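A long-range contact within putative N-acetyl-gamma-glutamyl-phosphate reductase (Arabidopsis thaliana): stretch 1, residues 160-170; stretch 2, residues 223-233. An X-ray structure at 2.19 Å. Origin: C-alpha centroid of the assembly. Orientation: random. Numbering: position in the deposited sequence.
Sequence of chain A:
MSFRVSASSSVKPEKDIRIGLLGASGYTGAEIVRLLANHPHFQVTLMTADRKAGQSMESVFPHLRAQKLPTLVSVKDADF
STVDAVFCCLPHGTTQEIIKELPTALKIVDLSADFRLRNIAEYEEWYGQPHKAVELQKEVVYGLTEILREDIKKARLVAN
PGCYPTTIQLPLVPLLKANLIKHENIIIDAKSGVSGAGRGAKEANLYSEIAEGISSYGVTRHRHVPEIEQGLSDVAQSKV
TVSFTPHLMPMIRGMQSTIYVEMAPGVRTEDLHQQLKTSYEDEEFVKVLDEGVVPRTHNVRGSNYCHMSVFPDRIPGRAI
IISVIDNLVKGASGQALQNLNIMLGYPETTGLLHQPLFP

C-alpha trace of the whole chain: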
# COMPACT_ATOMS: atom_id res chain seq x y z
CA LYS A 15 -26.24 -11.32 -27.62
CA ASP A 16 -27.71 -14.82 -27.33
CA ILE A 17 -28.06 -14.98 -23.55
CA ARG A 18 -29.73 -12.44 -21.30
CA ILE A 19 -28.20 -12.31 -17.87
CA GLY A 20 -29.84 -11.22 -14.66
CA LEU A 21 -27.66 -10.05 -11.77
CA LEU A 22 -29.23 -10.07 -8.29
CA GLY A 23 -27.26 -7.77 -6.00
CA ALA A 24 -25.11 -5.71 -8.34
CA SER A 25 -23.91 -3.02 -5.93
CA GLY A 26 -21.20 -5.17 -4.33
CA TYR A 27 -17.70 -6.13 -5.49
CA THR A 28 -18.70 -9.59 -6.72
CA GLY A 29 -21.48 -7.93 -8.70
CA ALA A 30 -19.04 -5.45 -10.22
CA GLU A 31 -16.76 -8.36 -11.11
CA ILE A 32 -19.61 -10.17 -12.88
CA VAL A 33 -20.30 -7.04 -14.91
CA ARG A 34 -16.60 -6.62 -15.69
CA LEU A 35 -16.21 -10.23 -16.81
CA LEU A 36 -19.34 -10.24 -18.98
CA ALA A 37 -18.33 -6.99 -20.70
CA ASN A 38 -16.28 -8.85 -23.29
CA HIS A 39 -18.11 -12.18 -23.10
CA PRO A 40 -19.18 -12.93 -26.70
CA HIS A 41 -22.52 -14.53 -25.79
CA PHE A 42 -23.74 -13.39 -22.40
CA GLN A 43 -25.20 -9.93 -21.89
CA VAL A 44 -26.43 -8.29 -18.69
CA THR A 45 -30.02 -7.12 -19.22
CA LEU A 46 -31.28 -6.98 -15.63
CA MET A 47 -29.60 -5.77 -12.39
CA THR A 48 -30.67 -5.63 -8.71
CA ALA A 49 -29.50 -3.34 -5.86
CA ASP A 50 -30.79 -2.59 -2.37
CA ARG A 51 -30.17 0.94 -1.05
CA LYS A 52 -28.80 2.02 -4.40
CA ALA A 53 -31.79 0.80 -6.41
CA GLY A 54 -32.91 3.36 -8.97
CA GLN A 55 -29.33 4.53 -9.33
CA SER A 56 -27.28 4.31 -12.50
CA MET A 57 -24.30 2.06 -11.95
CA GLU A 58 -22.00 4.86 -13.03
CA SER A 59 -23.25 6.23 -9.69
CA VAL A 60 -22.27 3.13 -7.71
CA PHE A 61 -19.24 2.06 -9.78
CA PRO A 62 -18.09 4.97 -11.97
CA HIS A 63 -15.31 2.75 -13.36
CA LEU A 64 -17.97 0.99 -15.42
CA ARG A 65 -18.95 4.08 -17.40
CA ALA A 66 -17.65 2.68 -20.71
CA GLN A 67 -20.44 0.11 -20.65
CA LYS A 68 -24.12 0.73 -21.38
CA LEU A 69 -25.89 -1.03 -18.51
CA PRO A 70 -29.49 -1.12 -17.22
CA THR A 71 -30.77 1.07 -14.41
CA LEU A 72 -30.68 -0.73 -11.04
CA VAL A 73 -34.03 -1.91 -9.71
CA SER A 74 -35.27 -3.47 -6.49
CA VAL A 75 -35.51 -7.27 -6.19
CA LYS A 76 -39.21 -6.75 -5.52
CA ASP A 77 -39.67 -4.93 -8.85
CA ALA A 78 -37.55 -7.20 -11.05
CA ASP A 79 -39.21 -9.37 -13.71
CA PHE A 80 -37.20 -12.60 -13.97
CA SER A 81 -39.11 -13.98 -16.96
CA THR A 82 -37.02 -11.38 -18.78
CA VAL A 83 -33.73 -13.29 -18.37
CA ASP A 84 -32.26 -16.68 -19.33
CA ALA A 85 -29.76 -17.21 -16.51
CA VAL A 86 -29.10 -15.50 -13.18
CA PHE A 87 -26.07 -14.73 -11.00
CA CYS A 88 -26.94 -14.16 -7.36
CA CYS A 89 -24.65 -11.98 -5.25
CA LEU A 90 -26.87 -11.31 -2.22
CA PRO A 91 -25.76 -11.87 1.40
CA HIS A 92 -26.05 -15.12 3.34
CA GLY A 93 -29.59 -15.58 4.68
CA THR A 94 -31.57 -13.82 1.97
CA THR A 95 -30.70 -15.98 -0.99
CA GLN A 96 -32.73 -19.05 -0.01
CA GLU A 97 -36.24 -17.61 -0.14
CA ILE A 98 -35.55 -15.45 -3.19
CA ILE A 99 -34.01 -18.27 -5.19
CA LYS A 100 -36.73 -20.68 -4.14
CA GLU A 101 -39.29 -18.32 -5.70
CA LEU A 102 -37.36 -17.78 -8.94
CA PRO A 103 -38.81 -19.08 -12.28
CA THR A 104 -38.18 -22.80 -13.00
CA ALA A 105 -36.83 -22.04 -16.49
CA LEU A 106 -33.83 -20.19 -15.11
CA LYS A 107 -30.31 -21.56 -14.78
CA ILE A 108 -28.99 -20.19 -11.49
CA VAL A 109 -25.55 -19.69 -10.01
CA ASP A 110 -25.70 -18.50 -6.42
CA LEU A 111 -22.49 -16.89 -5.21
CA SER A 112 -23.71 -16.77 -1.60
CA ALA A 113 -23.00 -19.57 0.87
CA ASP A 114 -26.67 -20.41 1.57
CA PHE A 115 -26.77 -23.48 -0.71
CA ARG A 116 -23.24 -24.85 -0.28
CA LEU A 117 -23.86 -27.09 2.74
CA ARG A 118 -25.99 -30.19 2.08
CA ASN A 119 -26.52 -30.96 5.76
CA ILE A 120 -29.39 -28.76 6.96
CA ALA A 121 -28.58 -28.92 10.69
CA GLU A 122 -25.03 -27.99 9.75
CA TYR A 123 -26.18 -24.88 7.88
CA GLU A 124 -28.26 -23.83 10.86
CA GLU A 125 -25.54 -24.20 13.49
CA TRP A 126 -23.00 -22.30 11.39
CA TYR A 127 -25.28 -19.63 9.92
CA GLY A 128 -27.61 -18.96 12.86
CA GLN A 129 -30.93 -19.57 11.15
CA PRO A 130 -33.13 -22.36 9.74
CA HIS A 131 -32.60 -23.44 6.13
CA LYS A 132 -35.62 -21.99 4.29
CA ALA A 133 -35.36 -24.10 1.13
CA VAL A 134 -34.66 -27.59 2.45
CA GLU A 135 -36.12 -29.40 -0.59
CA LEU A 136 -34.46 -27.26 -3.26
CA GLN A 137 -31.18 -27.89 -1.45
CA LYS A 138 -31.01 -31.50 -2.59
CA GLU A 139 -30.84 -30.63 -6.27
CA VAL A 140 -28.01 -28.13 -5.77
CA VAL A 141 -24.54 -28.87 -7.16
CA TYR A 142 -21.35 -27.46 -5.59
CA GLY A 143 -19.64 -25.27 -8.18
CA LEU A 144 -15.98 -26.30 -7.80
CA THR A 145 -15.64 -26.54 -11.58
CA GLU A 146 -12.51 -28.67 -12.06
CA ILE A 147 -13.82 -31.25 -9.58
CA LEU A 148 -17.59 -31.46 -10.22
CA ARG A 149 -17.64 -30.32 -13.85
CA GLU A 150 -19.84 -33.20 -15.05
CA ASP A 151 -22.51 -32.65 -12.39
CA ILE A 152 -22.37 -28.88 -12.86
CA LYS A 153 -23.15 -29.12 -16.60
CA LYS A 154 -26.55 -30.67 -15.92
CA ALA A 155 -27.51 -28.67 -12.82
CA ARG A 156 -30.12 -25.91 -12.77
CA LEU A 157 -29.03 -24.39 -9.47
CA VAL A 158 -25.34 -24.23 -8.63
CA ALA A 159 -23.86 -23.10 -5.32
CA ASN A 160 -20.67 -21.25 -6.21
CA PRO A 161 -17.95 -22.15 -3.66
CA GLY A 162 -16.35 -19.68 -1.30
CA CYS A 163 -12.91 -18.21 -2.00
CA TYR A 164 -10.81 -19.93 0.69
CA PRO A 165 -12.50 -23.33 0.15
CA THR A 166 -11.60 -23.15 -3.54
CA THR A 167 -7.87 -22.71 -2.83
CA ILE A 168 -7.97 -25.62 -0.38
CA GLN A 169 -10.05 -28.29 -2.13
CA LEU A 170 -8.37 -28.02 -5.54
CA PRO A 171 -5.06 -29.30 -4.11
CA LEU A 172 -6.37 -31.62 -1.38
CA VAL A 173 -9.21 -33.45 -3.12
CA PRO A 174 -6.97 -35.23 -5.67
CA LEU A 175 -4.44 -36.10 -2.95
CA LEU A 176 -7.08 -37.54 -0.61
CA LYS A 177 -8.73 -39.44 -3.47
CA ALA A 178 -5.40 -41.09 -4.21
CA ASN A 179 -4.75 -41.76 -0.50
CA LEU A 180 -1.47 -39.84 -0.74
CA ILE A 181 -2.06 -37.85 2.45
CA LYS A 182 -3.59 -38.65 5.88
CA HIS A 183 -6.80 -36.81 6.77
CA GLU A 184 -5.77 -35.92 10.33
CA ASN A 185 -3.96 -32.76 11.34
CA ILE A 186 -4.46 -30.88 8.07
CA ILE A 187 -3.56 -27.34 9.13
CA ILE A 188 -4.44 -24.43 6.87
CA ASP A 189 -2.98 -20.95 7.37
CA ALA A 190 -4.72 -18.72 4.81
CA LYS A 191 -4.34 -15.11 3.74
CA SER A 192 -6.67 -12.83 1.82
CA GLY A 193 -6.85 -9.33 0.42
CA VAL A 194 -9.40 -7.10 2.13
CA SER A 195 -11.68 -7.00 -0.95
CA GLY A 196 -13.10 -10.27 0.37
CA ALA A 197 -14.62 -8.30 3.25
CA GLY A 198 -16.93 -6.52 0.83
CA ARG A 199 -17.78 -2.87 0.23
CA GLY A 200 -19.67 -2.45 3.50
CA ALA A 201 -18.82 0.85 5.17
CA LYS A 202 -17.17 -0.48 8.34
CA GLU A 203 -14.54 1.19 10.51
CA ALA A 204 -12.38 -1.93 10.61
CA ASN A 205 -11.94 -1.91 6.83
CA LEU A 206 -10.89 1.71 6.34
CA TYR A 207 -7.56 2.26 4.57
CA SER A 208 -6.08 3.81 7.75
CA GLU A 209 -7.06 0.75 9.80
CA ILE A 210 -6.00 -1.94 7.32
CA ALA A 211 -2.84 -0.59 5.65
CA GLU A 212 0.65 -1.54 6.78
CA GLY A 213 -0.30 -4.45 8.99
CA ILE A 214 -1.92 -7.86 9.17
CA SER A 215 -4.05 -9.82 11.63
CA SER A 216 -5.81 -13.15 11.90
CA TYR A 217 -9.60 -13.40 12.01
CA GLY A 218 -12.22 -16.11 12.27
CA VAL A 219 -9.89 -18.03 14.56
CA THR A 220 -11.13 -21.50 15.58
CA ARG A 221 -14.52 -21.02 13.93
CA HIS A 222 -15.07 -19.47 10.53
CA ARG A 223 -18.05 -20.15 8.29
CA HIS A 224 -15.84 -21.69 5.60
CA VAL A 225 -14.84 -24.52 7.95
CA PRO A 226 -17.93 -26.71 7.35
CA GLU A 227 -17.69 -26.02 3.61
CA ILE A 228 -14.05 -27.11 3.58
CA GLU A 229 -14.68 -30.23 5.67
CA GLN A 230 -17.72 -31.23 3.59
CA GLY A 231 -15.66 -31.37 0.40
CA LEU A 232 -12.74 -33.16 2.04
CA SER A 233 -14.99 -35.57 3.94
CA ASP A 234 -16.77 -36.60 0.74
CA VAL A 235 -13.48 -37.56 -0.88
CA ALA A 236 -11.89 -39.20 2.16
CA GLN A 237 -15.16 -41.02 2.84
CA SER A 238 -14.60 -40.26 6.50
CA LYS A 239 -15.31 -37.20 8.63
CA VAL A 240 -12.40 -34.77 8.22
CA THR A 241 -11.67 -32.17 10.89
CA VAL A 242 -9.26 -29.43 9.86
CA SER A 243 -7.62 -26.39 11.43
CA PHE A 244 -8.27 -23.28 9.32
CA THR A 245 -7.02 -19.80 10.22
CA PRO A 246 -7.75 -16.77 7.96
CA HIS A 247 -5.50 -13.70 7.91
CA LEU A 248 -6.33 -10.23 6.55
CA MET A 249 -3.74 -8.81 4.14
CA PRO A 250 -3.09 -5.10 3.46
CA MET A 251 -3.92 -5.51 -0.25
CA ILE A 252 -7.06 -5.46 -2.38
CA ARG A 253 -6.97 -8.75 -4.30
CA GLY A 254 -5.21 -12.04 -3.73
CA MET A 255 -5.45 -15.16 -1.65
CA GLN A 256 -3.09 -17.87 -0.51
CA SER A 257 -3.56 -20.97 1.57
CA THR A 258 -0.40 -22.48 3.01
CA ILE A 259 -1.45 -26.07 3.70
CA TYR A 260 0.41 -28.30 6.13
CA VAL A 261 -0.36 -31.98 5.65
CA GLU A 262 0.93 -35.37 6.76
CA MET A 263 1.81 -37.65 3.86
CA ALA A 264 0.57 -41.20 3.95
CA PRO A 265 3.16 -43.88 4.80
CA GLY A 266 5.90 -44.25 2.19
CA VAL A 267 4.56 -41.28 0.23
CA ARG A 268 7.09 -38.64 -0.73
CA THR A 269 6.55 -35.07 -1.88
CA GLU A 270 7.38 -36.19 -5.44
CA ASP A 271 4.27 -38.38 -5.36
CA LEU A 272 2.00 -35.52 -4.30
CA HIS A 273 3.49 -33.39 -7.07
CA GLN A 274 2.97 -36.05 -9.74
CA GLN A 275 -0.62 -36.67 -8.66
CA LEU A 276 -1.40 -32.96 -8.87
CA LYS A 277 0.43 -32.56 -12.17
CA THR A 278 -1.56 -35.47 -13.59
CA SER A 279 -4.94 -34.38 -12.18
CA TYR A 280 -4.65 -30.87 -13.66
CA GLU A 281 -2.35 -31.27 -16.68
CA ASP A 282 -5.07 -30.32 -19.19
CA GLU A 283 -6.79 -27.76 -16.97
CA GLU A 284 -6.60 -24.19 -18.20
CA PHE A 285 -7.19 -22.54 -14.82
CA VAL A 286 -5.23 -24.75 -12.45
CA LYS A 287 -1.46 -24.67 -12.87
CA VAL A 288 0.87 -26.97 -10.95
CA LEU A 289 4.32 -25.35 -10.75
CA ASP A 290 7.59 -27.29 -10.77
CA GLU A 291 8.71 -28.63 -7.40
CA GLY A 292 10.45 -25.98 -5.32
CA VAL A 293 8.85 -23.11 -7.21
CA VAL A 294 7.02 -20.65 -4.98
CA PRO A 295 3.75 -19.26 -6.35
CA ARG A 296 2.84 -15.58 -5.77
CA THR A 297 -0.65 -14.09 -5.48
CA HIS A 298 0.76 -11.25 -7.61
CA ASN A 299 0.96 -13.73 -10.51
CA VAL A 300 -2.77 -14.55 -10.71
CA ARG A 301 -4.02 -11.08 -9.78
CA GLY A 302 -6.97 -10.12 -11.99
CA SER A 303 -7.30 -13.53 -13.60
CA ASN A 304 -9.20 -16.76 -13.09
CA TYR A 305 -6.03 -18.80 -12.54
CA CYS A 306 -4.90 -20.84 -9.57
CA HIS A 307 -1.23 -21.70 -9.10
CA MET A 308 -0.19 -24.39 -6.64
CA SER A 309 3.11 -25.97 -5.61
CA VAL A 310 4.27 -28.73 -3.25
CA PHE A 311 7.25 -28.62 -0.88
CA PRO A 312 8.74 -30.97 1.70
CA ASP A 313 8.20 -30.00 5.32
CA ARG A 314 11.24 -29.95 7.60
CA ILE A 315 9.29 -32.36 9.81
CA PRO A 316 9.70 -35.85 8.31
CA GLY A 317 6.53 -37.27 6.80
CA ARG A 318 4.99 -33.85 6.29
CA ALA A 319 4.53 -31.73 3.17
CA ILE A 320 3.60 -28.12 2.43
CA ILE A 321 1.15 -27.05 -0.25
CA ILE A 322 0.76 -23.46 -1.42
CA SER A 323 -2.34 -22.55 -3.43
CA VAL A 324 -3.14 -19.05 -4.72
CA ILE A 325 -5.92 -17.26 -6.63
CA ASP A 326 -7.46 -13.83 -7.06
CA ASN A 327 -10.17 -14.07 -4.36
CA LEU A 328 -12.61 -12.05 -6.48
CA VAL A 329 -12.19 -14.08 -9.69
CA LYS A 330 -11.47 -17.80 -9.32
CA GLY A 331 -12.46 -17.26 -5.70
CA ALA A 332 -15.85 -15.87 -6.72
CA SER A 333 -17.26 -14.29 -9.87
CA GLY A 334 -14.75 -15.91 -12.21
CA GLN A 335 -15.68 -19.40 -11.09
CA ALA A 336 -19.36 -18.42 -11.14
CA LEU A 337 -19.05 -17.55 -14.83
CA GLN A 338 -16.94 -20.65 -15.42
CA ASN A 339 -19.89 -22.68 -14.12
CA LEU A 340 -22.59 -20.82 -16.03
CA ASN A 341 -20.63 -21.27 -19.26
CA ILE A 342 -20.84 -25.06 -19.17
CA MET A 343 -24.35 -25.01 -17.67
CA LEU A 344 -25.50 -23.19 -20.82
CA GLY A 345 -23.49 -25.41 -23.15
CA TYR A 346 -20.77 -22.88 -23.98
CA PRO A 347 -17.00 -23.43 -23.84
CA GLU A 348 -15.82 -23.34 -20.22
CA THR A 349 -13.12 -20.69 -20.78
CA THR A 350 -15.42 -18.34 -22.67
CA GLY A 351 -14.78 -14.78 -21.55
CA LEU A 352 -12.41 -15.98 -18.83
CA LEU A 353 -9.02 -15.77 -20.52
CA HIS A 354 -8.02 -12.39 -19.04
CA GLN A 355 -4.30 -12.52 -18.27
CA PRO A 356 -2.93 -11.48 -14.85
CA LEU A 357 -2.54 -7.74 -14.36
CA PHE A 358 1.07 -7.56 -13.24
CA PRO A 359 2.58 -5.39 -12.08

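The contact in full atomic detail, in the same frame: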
# COMPACT_ATOMS: atom_id res chain seq x y z
N ASN A 160 -22.05 -21.60 -5.93
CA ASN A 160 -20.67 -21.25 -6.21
C ASN A 160 -19.88 -21.29 -4.91
O ASN A 160 -20.27 -20.67 -3.92
CB ASN A 160 -20.58 -19.86 -6.85
CG ASN A 160 -19.34 -19.69 -7.71
OD1 ASN A 160 -19.08 -20.50 -8.60
ND2 ASN A 160 -18.57 -18.64 -7.45
N PRO A 161 -18.77 -22.06 -4.88
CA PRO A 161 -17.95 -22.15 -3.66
C PRO A 161 -17.39 -20.84 -3.14
O PRO A 161 -17.40 -19.82 -3.83
CB PRO A 161 -16.85 -23.15 -4.04
CG PRO A 161 -16.92 -23.28 -5.54
CD PRO A 161 -18.38 -23.09 -5.85
N GLY A 162 -16.93 -20.86 -1.89
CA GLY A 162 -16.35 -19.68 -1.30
C GLY A 162 -14.92 -19.57 -1.81
O GLY A 162 -14.42 -20.51 -2.42
N CYS A 163 -14.27 -18.44 -1.55
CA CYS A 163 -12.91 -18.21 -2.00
C CYS A 163 -11.89 -19.15 -1.34
O CYS A 163 -11.24 -19.95 -2.03
CB CYS A 163 -12.53 -16.75 -1.77
SG CYS A 163 -13.01 -16.13 -0.16
N TYR A 164 -11.75 -19.07 -0.02
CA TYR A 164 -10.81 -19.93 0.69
C TYR A 164 -10.99 -21.41 0.36
O TYR A 164 -10.03 -22.10 0.04
CB TYR A 164 -10.94 -19.71 2.20
CG TYR A 164 -10.28 -18.46 2.72
CD1 TYR A 164 -8.91 -18.23 2.51
CD2 TYR A 164 -10.99 -17.54 3.49
CE1 TYR A 164 -8.27 -17.12 3.08
CE2 TYR A 164 -10.36 -16.43 4.06
CZ TYR A 164 -9.00 -16.23 3.85
OH TYR A 164 -8.38 -15.16 4.46
N PRO A 165 -12.24 -21.92 0.45
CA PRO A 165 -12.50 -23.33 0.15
C PRO A 165 -11.99 -23.75 -1.22
O PRO A 165 -11.54 -24.89 -1.39
CB PRO A 165 -14.03 -23.42 0.25
CG PRO A 165 -14.37 -22.39 1.26
CD PRO A 165 -13.48 -21.23 0.83
N THR A 166 -12.06 -22.85 -2.19
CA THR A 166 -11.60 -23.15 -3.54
C THR A 166 -10.09 -23.41 -3.56
O THR A 166 -9.63 -24.37 -4.17
CB THR A 166 -11.93 -22.00 -4.52
OG1 THR A 166 -13.36 -21.89 -4.67
CG2 THR A 166 -11.30 -22.24 -5.88
N THR A 167 -9.32 -22.56 -2.88
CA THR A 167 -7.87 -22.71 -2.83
C THR A 167 -7.44 -23.96 -2.07
O THR A 167 -6.34 -24.46 -2.28
CB THR A 167 -7.18 -21.52 -2.12
OG1 THR A 167 -7.43 -21.59 -0.71
CG2 THR A 167 -7.69 -20.19 -2.68
N ILE A 168 -8.30 -24.45 -1.19
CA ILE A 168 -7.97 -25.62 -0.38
C ILE A 168 -8.36 -26.96 -1.01
O ILE A 168 -7.56 -27.91 -1.02
CB ILE A 168 -8.63 -25.52 1.01
CG1 ILE A 168 -8.09 -24.28 1.74
CG2 ILE A 168 -8.32 -26.76 1.84
CD1 ILE A 168 -8.91 -23.90 2.95
N GLN A 169 -9.58 -27.05 -1.54
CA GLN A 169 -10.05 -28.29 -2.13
C GLN A 169 -9.36 -28.67 -3.43
O GLN A 169 -9.13 -29.85 -3.68
CB GLN A 169 -11.56 -28.24 -2.33
CG GLN A 169 -12.31 -28.04 -1.04
CD GLN A 169 -13.79 -27.87 -1.25
OE1 GLN A 169 -14.51 -28.85 -1.52
NE2 GLN A 169 -14.26 -26.63 -1.16
N LEU A 170 -9.03 -27.70 -4.27
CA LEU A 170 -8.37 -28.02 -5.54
C LEU A 170 -7.12 -28.88 -5.31
O LEU A 170 -6.92 -29.89 -5.99
CB LEU A 170 -8.03 -26.74 -6.31
CG LEU A 170 -9.22 -26.11 -7.04
CD1 LEU A 170 -8.80 -24.80 -7.69
CD2 LEU A 170 -9.75 -27.09 -8.08
N ARG A 223 -17.02 -19.51 9.11
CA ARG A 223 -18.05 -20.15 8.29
C ARG A 223 -17.58 -21.03 7.13
O ARG A 223 -18.35 -21.86 6.64
CB ARG A 223 -19.04 -19.09 7.80
CG ARG A 223 -19.95 -18.60 8.91
CD ARG A 223 -20.82 -17.45 8.46
NE ARG A 223 -21.88 -17.16 9.43
CZ ARG A 223 -22.76 -16.18 9.30
NH1 ARG A 223 -23.69 -15.99 10.22
NH2 ARG A 223 -22.71 -15.38 8.23
N HIS A 224 -16.33 -20.87 6.69
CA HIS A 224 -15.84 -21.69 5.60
C HIS A 224 -15.43 -23.08 6.08
O HIS A 224 -15.31 -24.00 5.28
CB HIS A 224 -14.65 -21.02 4.92
CG HIS A 224 -15.04 -19.91 3.99
ND1 HIS A 224 -14.11 -19.12 3.34
CD2 HIS A 224 -16.26 -19.46 3.59
CE1 HIS A 224 -14.74 -18.23 2.59
NE2 HIS A 224 -16.04 -18.42 2.73
N VAL A 225 -15.24 -23.23 7.39
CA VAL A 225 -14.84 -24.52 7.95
C VAL A 225 -15.74 -25.68 7.51
O VAL A 225 -15.25 -26.65 6.92
CB VAL A 225 -14.78 -24.48 9.50
CG1 VAL A 225 -14.59 -25.88 10.06
CG2 VAL A 225 -13.63 -23.60 9.96
N PRO A 226 -17.05 -25.60 7.77
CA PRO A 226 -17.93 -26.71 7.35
C PRO A 226 -17.91 -26.96 5.85
O PRO A 226 -18.06 -28.10 5.40
CB PRO A 226 -19.30 -26.28 7.88
CG PRO A 226 -19.21 -24.79 7.94
CD PRO A 226 -17.82 -24.56 8.47
N GLU A 227 -17.73 -25.90 5.07
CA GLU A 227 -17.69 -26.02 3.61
C GLU A 227 -16.44 -26.81 3.22
O GLU A 227 -16.48 -27.72 2.38
CB GLU A 227 -17.65 -24.63 2.97
CG GLU A 227 -17.71 -24.66 1.44
CD GLU A 227 -17.64 -23.27 0.84
OE1 GLU A 227 -17.94 -22.30 1.57
OE2 GLU A 227 -17.29 -23.15 -0.35
N ILE A 228 -15.32 -26.45 3.84
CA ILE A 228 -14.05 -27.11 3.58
C ILE A 228 -14.11 -28.59 3.96
O ILE A 228 -13.75 -29.46 3.18
CB ILE A 228 -12.92 -26.45 4.39
CG1 ILE A 228 -12.61 -25.06 3.84
CG2 ILE A 228 -11.68 -27.34 4.38
CD1 ILE A 228 -11.77 -24.23 4.77
N GLU A 229 -14.58 -28.86 5.18
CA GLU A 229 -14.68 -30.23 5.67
C GLU A 229 -15.65 -31.09 4.86
O GLU A 229 -15.42 -32.29 4.67
CB GLU A 229 -15.05 -30.23 7.15
CG GLU A 229 -14.09 -29.44 8.03
CD GLU A 229 -14.30 -29.67 9.51
OE1 GLU A 229 -15.44 -30.03 9.89
OE2 GLU A 229 -13.35 -29.48 10.30
N GLN A 230 -16.74 -30.49 4.38
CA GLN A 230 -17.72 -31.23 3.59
C GLN A 230 -17.04 -31.79 2.33
O GLN A 230 -17.13 -32.98 2.04
CB GLN A 230 -18.89 -30.33 3.18
CG GLN A 230 -19.92 -31.02 2.30
CD GLN A 230 -21.08 -30.12 1.92
OE1 GLN A 230 -21.94 -29.82 2.74
NE2 GLN A 230 -21.09 -29.67 0.67
N GLY A 231 -16.35 -30.93 1.60
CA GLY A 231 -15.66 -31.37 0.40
C GLY A 231 -14.60 -32.42 0.67
O GLY A 231 -14.50 -33.41 -0.05
N LEU A 232 -13.79 -32.21 1.70
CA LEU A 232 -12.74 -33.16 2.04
C LEU A 232 -13.33 -34.47 2.57
O LEU A 232 -12.85 -35.56 2.23
CB LEU A 232 -11.78 -32.57 3.07
CG LEU A 232 -11.11 -31.25 2.68
CD1 LEU A 232 -10.01 -30.94 3.70
CD2 LEU A 232 -10.52 -31.34 1.27
N SER A 233 -14.36 -34.38 3.39
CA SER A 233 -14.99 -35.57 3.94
C SER A 233 -15.57 -36.45 2.84
O SER A 233 -15.46 -37.68 2.89
CB SER A 233 -16.11 -35.20 4.92
OG SER A 233 -15.58 -34.61 6.10
O HOH W 1 -17.15 -28.23 -0.13

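Two helices, 163-170 and one that runs through to Ser233, pack side by side with their N-to-C directions 26° apart and their axes 9.3 Å apart at closest approach. The backbones come nearest at Pro165 and Ile228, whose CA atoms are 5.3 Å apart; the contact buries 487 Å² in all. Three residues cover the most surface: His224, Gln169 and Glu227.

His224 has the largest covered area, 75 Å². Its CA-to-CB bond points toward the first stretch, and with chi1 at m the imidazole meets three successive residues in different ways. Pro165 CD sits 3.7 Å from the centroid of the His224 ring and 28° off its normal, the geometry of a CH-pi contact over the face. The sulfur of Cys163 instead lies at the edge: SG is 5.0 Å from the centroid of the same ring and 81° off the normal. Tyr164 also approaches near the ring plane, its CB 3.4 Å from His224 ND1, and the two aromatic rings meet rim to rim with planes at 74°, so they do not stack. A flat ring suits this place because both its face and its edge are used.

Glu227 supplies the direct hydrogen bond between the stretches. With chi1 and chi2 both t, the extended side chain carries its carboxylate to the start of the first helix, where Gly162 N donates to Glu227 OE2 at 2.8 Å with a nearly straight N-H...O angle of 173°. Gly162 is the N-cap residue, and the absence of a side chain there matters: an ideal CB would lie 2.8 Å from His224 NE2, a clash, and 3.3 Å from Glu227 OE1.

The CA-to-CB bond of Gln169 points sideways, but the end of the side chain comes nearer to the second stretch. Its amide is held from within its own helix by a weak hydrogen bond from Gln169 NE2 to Pro165 O (3.2 Å, 145°), while Gln169 OE1 comes 3.4 Å from Gly231 CA. Glycine leaves room for this approach; an ideal CB on Gly231 would be 1.9 Å from Gln169 OE1. One water links the helices here, donating to Gln169 OE1 at 3.0 Å and to Glu227 O at 2.6 Å.

Apolar packing adds to these polar contacts on another side of the interface. Ile228 CD1 meets Ile168 CD1 at 3.4 Å, and Ile228 CG1 lies 4.1 Å from Pro165 CG. All three residues are buried, a setting suited to their hydrocarbon side chains.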